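Local atomic coordinates of hypothetical protein PAE2307 (Pyrobaculum aerophilum, PDB entry 1WVQ), a protein that probably acts as an adenosine-specific kinase, built on an ancient conserved domain that can be stably phosphorylated. Residues Asn20-Gln25 with Ile97-Ala102. Sequence-based numbering, arbitrary orientation.
Sequences NVIIGQ and INVLNA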
loop_
_atom_site.group_PDB
_atom_site.type_symbol
_atom_site.label_atom_id
_atom_site.label_comp_id
_atom_site.label_asym_id
_atom_site.label_seq_id
_atom_site.Cartn_x
_atom_site.Cartn_y
_atom_site.Cartn_z
ATOM N N ASN A 20 -22.157 -2.709 -10.852
ATOM C CA ASN A 20 -21.612 -1.571 -10.134
ATOM C C ASN A 20 -20.729 -0.877 -11.146
ATOM O O ASN A 20 -20.187 -1.517 -12.047
ATOM C CB ASN A 20 -20.753 -1.998 -8.942
ATOM C CG ASN A 20 -21.570 -2.289 -7.701
ATOM O OD1 ASN A 20 -22.112 -3.383 -7.535
ATOM N ND2 ASN A 20 -21.664 -1.303 -6.820
ATOM N N VAL A 21 -20.596 0.433 -11.006
ATOM C CA VAL A 21 -19.749 1.196 -11.906
ATOM C C VAL A 21 -18.663 1.881 -11.088
ATOM O O VAL A 21 -18.887 2.276 -9.942
ATOM C CB VAL A 21 -20.574 2.257 -12.696
ATOM C CG1 VAL A 21 -21.036 3.381 -11.766
ATOM C CG2 VAL A 21 -19.746 2.812 -13.852
ATOM N N ILE A 22 -17.473 1.965 -11.674
ATOM C CA ILE A 22 -16.332 2.620 -11.054
ATOM C C ILE A 22 -15.829 3.569 -12.135
ATOM O O ILE A 22 -15.547 3.144 -13.258
ATOM C CB ILE A 22 -15.217 1.612 -10.677
ATOM C CG1 ILE A 22 -15.733 0.635 -9.618
ATOM C CG2 ILE A 22 -14.000 2.351 -10.125
ATOM C CD1 ILE A 22 -14.800 -0.544 -9.354
ATOM N N ILE A 23 -15.765 4.854 -11.808
ATOM C CA ILE A 23 -15.313 5.869 -12.754
ATOM C C ILE A 23 -14.128 6.596 -12.138
ATOM O O ILE A 23 -14.153 6.956 -10.959
ATOM C CB ILE A 23 -16.436 6.893 -13.057
ATOM C CG1 ILE A 23 -17.698 6.156 -13.508
ATOM C CG2 ILE A 23 -15.979 7.879 -14.136
ATOM C CD1 ILE A 23 -18.900 7.061 -13.679
ATOM N N GLY A 24 -13.088 6.806 -12.935
ATOM C CA GLY A 24 -11.911 7.487 -12.428
ATOM C C GLY A 24 -11.090 8.191 -13.486
ATOM O O GLY A 24 -11.535 8.386 -14.619
ATOM N N GLN A 25 -9.880 8.579 -13.108
ATOM C CA GLN A 25 -8.979 9.265 -14.024
ATOM C C GLN A 25 -7.601 8.647 -13.890
ATOM O O GLN A 25 -7.163 8.324 -12.788
ATOM C CB GLN A 25 -8.918 10.755 -13.682
ATOM C CG GLN A 25 -8.214 11.625 -14.715
ATOM C CD GLN A 25 -8.168 13.075 -14.274
ATOM O OE1 GLN A 25 -9.210 13.702 -14.057
ATOM N NE2 GLN A 25 -6.965 13.612 -14.125
ATOM N N ILE A 97 -15.645 -3.232 -3.445
ATOM C CA ILE A 97 -14.683 -3.472 -2.373
ATOM C C ILE A 97 -13.756 -4.651 -2.666
ATOM O O ILE A 97 -12.682 -4.755 -2.077
ATOM C CB ILE A 97 -15.356 -3.693 -0.976
ATOM C CG1 ILE A 97 -16.346 -4.860 -1.017
ATOM C CG2 ILE A 97 -16.006 -2.396 -0.510
ATOM C CD1 ILE A 97 -16.874 -5.260 0.368
ATOM N N ASN A 98 -14.156 -5.529 -3.584
ATOM C CA ASN A 98 -13.317 -6.674 -3.927
ATOM C C ASN A 98 -12.161 -6.283 -4.849
ATOM O O ASN A 98 -11.183 -7.019 -4.951
ATOM C CB ASN A 98 -14.115 -7.768 -4.658
ATOM C CG ASN A 98 -15.272 -8.317 -3.849
ATOM O OD1 ASN A 98 -16.347 -8.606 -4.378
ATOM N ND2 ASN A 98 -15.062 -8.436 -2.543
ATOM N N VAL A 99 -12.269 -5.137 -5.518
ATOM C CA VAL A 99 -11.240 -4.723 -6.475
ATOM C C VAL A 99 -10.680 -3.309 -6.337
ATOM O O VAL A 99 -9.678 -2.980 -6.973
ATOM C CB VAL A 99 -11.777 -4.847 -7.930
ATOM C CG1 VAL A 99 -12.243 -6.269 -8.206
ATOM C CG2 VAL A 99 -12.940 -3.868 -8.142
ATOM N N LEU A 100 -11.290 -2.475 -5.505
ATOM C CA LEU A 100 -10.837 -1.092 -5.399
ATOM C C LEU A 100 -9.398 -0.828 -4.969
ATOM O O LEU A 100 -8.745 0.037 -5.542
ATOM C CB LEU A 100 -11.800 -0.281 -4.521
ATOM C CG LEU A 100 -13.079 0.186 -5.233
ATOM C CD1 LEU A 100 -14.083 0.709 -4.220
ATOM C CD2 LEU A 100 -12.729 1.259 -6.257
ATOM N N ASN A 101 -8.876 -1.547 -3.984
ATOM C CA ASN A 101 -7.502 -1.253 -3.587
ATOM C C ASN A 101 -6.498 -1.599 -4.688
ATOM O O ASN A 101 -5.481 -0.916 -4.849
ATOM C CB ASN A 101 -7.164 -1.949 -2.265
ATOM C CG ASN A 101 -7.775 -1.236 -1.069
ATOM O OD1 ASN A 101 -8.443 -0.207 -1.212
ATOM N ND2 ASN A 101 -7.548 -1.779 0.119
ATOM N N ALA A 102 -6.790 -2.635 -5.467
ATOM C CA ALA A 102 -5.906 -2.997 -6.565
ATOM C C ALA A 102 -5.946 -1.849 -7.577
ATOM O O ALA A 102 -4.921 -1.440 -8.119
ATOM C CB ALA A 102 -6.368 -4.296 -7.208
#
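A short helix packed across one face of a five-stranded antiparallel sheet meets strand 20-25 here through one side chain of that strand: Ile22 reaches Val99 and Leu100 of the helical segment 97-102. All the touching groups are methyls. CD1, the end of the longer Ile22 branch, lies 4.0 Å from CG2 of Val99, and the same CD1 stands 4.1 Å from CD2 of Leu100, so one methyl rests against two consecutive residues of the helix. CG1 of Ile22 is anti to the carbonyl carbon (chi1 -64°) and chi2 is extended at 170°, which carries CD1 well out from the strand. That length matters, because the closest CA atoms, those of Ile22 and Leu100, are 8.7 Å apart.

The two helical residues arrive differently. Val99 directs its CB at the strand and offers CG2, the branch lodged between its own backbone N and carbonyl carbon; its short side chain suits a position already facing the sheet. Leu100 starts off to one side, and its longer, branched chain brings CD2 round to the isoleucine.

Strand 20-25 runs between strands 87-92 and 111-116, each antiparallel to it and hence parallel to one another. Helix 96-104 joins these two in a beta-alpha-beta crossover that passes over strand 20-25. Leu100 also packs on Ile112 and Ala115 of strand 111-116, while Ile22 touches Ile89 of strand 87-92. Val21 and Ile23 point away from the helix and pack on Leu120 of strand 120-128, in the three-stranded sheet. Leu100 also packs on Pro107 of a second subunit.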